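Local coordinates for protein aldehyde dehydrogenase (Staphylococcus aureus, PDB 6K10) that oxidises the carotenoid aldehyde 4,4'-diaponeurosporen-4-al to 4,4'-diaponeurosporenoic acid with NAD+ in the biosynthesis of staphyloxanthin, the yellow-orange virulence pigment, at residues A[48-52]-A[66-71]. The protein carries 1 engineered substitution. Residues are numbered along the deposited sequence.
Sequences ESDIL and AYATEI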
ATOM      1  N   GLU A  48      -2.407   2.804 -33.970  1.00 25.86           N
ATOM      2  CA  GLU A  48      -1.224   1.954 -33.866  1.00 26.61           C
ATOM      3  C   GLU A  48      -0.071   2.486 -34.709  1.00 23.92           C
ATOM      4  O   GLU A  48       1.077   2.535 -34.252  1.00 23.57           O
ATOM      5  CB  GLU A  48      -1.569   0.523 -34.280  1.00 27.54           C
ATOM      6  CG  GLU A  48      -0.385  -0.424 -34.214  1.00 29.48           C
ATOM      7  CD  GLU A  48      -0.693  -1.789 -34.795  1.00 30.00           C
ATOM      8  OE1 GLU A  48      -1.527  -2.508 -34.209  1.00 32.98           O
ATOM      9  OE2 GLU A  48      -0.102  -2.140 -35.838  1.00 30.52           O
ATOM     10  N   SER A  49      -0.361   2.896 -35.945  1.00 22.83           N
ATOM     11  CA  SER A  49       0.699   3.387 -36.819  1.00 27.72           C
ATOM     12  C   SER A  49       1.322   4.667 -36.271  1.00 24.54           C
ATOM     13  O   SER A  49       2.548   4.826 -36.292  1.00 26.73           O
ATOM     14  CB  SER A  49       0.155   3.616 -38.229  1.00 33.71           C
ATOM     15  OG  SER A  49       1.200   3.566 -39.183  1.00 38.78           O
ATOM     16  N   ASP A  50       0.492   5.587 -35.771  1.00 22.30           N
ATOM     17  CA  ASP A  50       1.014   6.837 -35.229  1.00 25.32           C
ATOM     18  C   ASP A  50       1.822   6.606 -33.959  1.00 25.66           C
ATOM     19  O   ASP A  50       2.807   7.312 -33.716  1.00 25.96           O
ATOM     20  CB  ASP A  50      -0.132   7.814 -34.956  1.00 32.26           C
ATOM     21  CG  ASP A  50      -1.196   7.782 -36.038  1.00 41.07           C
ATOM     22  OD1 ASP A  50      -1.969   6.799 -36.094  1.00 47.40           O
ATOM     23  OD2 ASP A  50      -1.260   8.738 -36.838  1.00 43.47           O
ATOM     24  N   ILE A  51       1.422   5.634 -33.138  1.00 22.75           N
ATOM     25  CA  ILE A  51       2.186   5.324 -31.932  1.00 22.38           C
ATOM     26  C   ILE A  51       3.551   4.760 -32.302  1.00 24.99           C
ATOM     27  O   ILE A  51       4.577   5.156 -31.737  1.00 25.40           O
ATOM     28  CB  ILE A  51       1.402   4.352 -31.033  1.00 21.11           C
ATOM     29  CG1 ILE A  51       0.071   4.972 -30.610  1.00 23.85           C
ATOM     30  CG2 ILE A  51       2.222   3.989 -29.805  1.00 21.82           C
ATOM     31  CD1 ILE A  51      -0.945   3.953 -30.139  1.00 23.16           C
ATOM     32  N   LEU A  52       3.583   3.821 -33.252  1.00 22.28           N
ATOM     33  CA  LEU A  52       4.857   3.266 -33.702  1.00 21.93           C
ATOM     34  C   LEU A  52       5.754   4.349 -34.288  1.00 21.70           C
ATOM     35  O   LEU A  52       6.965   4.362 -34.040  1.00 22.63           O
ATOM     36  CB  LEU A  52       4.619   2.158 -34.730  1.00 23.89           C
ATOM     37  CG  LEU A  52       3.983   0.855 -34.240  1.00 24.83           C
ATOM     38  CD1 LEU A  52       3.656  -0.052 -35.419  1.00 24.20           C
ATOM     39  CD2 LEU A  52       4.903   0.143 -33.261  1.00 25.29           C
ATOM     40  N   ALA A  66       8.854  -2.047 -30.038  1.00 20.62           N
ATOM     41  CA  ALA A  66       7.755  -1.177 -29.636  1.00 20.24           C
ATOM     42  C   ALA A  66       6.468  -1.960 -29.423  1.00 24.30           C
ATOM     43  O   ALA A  66       5.660  -1.604 -28.558  1.00 22.19           O
ATOM     44  CB  ALA A  66       7.543  -0.081 -30.680  1.00 23.42           C
ATOM     45  N   TYR A  67       6.257  -3.029 -30.193  1.00 21.22           N
ATOM     46  CA  TYR A  67       5.042  -3.814 -30.010  1.00 24.04           C
ATOM     47  C   TYR A  67       5.135  -4.701 -28.777  1.00 23.88           C
ATOM     48  O   TYR A  67       4.157  -4.846 -28.034  1.00 27.33           O
ATOM     49  CB  TYR A  67       4.754  -4.654 -31.254  1.00 24.59           C
ATOM     50  CG  TYR A  67       3.291  -4.634 -31.617  1.00 23.16           C
ATOM     51  CD1 TYR A  67       2.769  -3.619 -32.404  1.00 27.23           C
ATOM     52  CD2 TYR A  67       2.421  -5.604 -31.134  1.00 23.51           C
ATOM     53  CE1 TYR A  67       1.428  -3.581 -32.723  1.00 26.88           C
ATOM     54  CE2 TYR A  67       1.077  -5.574 -31.445  1.00 25.14           C
ATOM     55  CZ  TYR A  67       0.587  -4.561 -32.241  1.00 27.07           C
ATOM     56  OH  TYR A  67      -0.751  -4.523 -32.557  1.00 29.01           O
ATOM     57  N   ALA A  68       6.305  -5.293 -28.532  1.00 25.05           N
ATOM     58  CA  ALA A  68       6.438  -6.214 -27.409  1.00 24.69           C
ATOM     59  C   ALA A  68       6.464  -5.488 -26.070  1.00 26.78           C
ATOM     60  O   ALA A  68       6.054  -6.060 -25.054  1.00 27.96           O
ATOM     61  CB  ALA A  68       7.697  -7.064 -27.573  1.00 24.37           C
ATOM     62  N   THR A  69       6.930  -4.239 -26.039  1.00 22.26           N
ATOM     63  CA  THR A  69       7.106  -3.529 -24.779  1.00 22.05           C
ATOM     64  C   THR A  69       6.150  -2.363 -24.573  1.00 25.00           C
ATOM     65  O   THR A  69       6.111  -1.815 -23.466  1.00 28.07           O
ATOM     66  CB  THR A  69       8.549  -3.011 -24.649  1.00 23.50           C
ATOM     67  OG1 THR A  69       8.795  -2.005 -25.641  1.00 27.42           O
ATOM     68  CG2 THR A  69       9.546  -4.148 -24.821  1.00 24.60           C
ATOM     69  N   GLU A  70       5.386  -1.956 -25.589  1.00 23.98           N
ATOM     70  CA  GLU A  70       4.494  -0.815 -25.408  1.00 24.89           C
ATOM     71  C   GLU A  70       3.077  -1.087 -25.905  1.00 22.87           C
ATOM     72  O   GLU A  70       2.128  -1.049 -25.115  1.00 24.64           O
ATOM     73  CB  GLU A  70       5.061   0.432 -26.100  1.00 25.83           C
ATOM     74  CG  GLU A  70       6.524   0.713 -25.785  1.00 28.02           C
ATOM     75  CD  GLU A  70       6.746   2.055 -25.105  1.00 26.27           C
ATOM     76  OE1 GLU A  70       5.788   2.602 -24.520  1.00 26.13           O
ATOM     77  OE2 GLU A  70       7.884   2.560 -25.149  1.00 25.45           O
ATOM     78  N   ILE A  71       2.910  -1.361 -27.198  1.00 20.65           N
ATOM     79  CA  ILE A  71       1.564  -1.463 -27.764  1.00 23.51           C
ATOM     80  C   ILE A  71       0.942  -2.819 -27.461  1.00 20.72           C
ATOM     81  O   ILE A  71      -0.136  -2.903 -26.860  1.00 19.85           O
ATOM     82  CB  ILE A  71       1.585  -1.195 -29.278  1.00 26.24           C
ATOM     83  CG1 ILE A  71       2.135   0.196 -29.570  1.00 26.91           C
ATOM     84  CG2 ILE A  71       0.187  -1.348 -29.855  1.00 24.93           C
ATOM     85  CD1 ILE A  71       2.095   0.552 -31.032  1.00 27.23           C
TER
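Two helical segments cross nearly at right angles here (102°), their axes 11.6 Å apart. Most of the contact is apolar. Ile71 projects toward 48-52, and its CD1 sits 3.6 Å from Leu52 CD2 and 3.7 Å from Ile51 CG2; Ile71 CD1 also lies 3.9 Å from Glu48 O. Leu52 starts out sideways, yet the end of its side chain comes nearer, CD2 meeting Ala66 CB at 3.7 Å, where the small methyl lets the backbones approach to 6.7 Å between the CA atoms of Leu52 and Ala66. The one hydrogen bond between the segments runs from Tyr67 OH to Glu48 OE1 (2.7 Å). The other carboxylate oxygen of Glu48 forms a salt bridge to Lys461 of the second subunit, whose Phe457 packs edge-to-face with the Tyr67 ring. Within 66-71 the helix widens into a pi-type turn: Ile71 N hydrogen-bonds to Ala66 O (3.1 Å), five residues back. This is packing of consecutive helices, 48-59 and 63-89, in the N-terminal part of the aldehyde dehydrogenase fold, with its Glu48-Tyr67 side in the dimer interface.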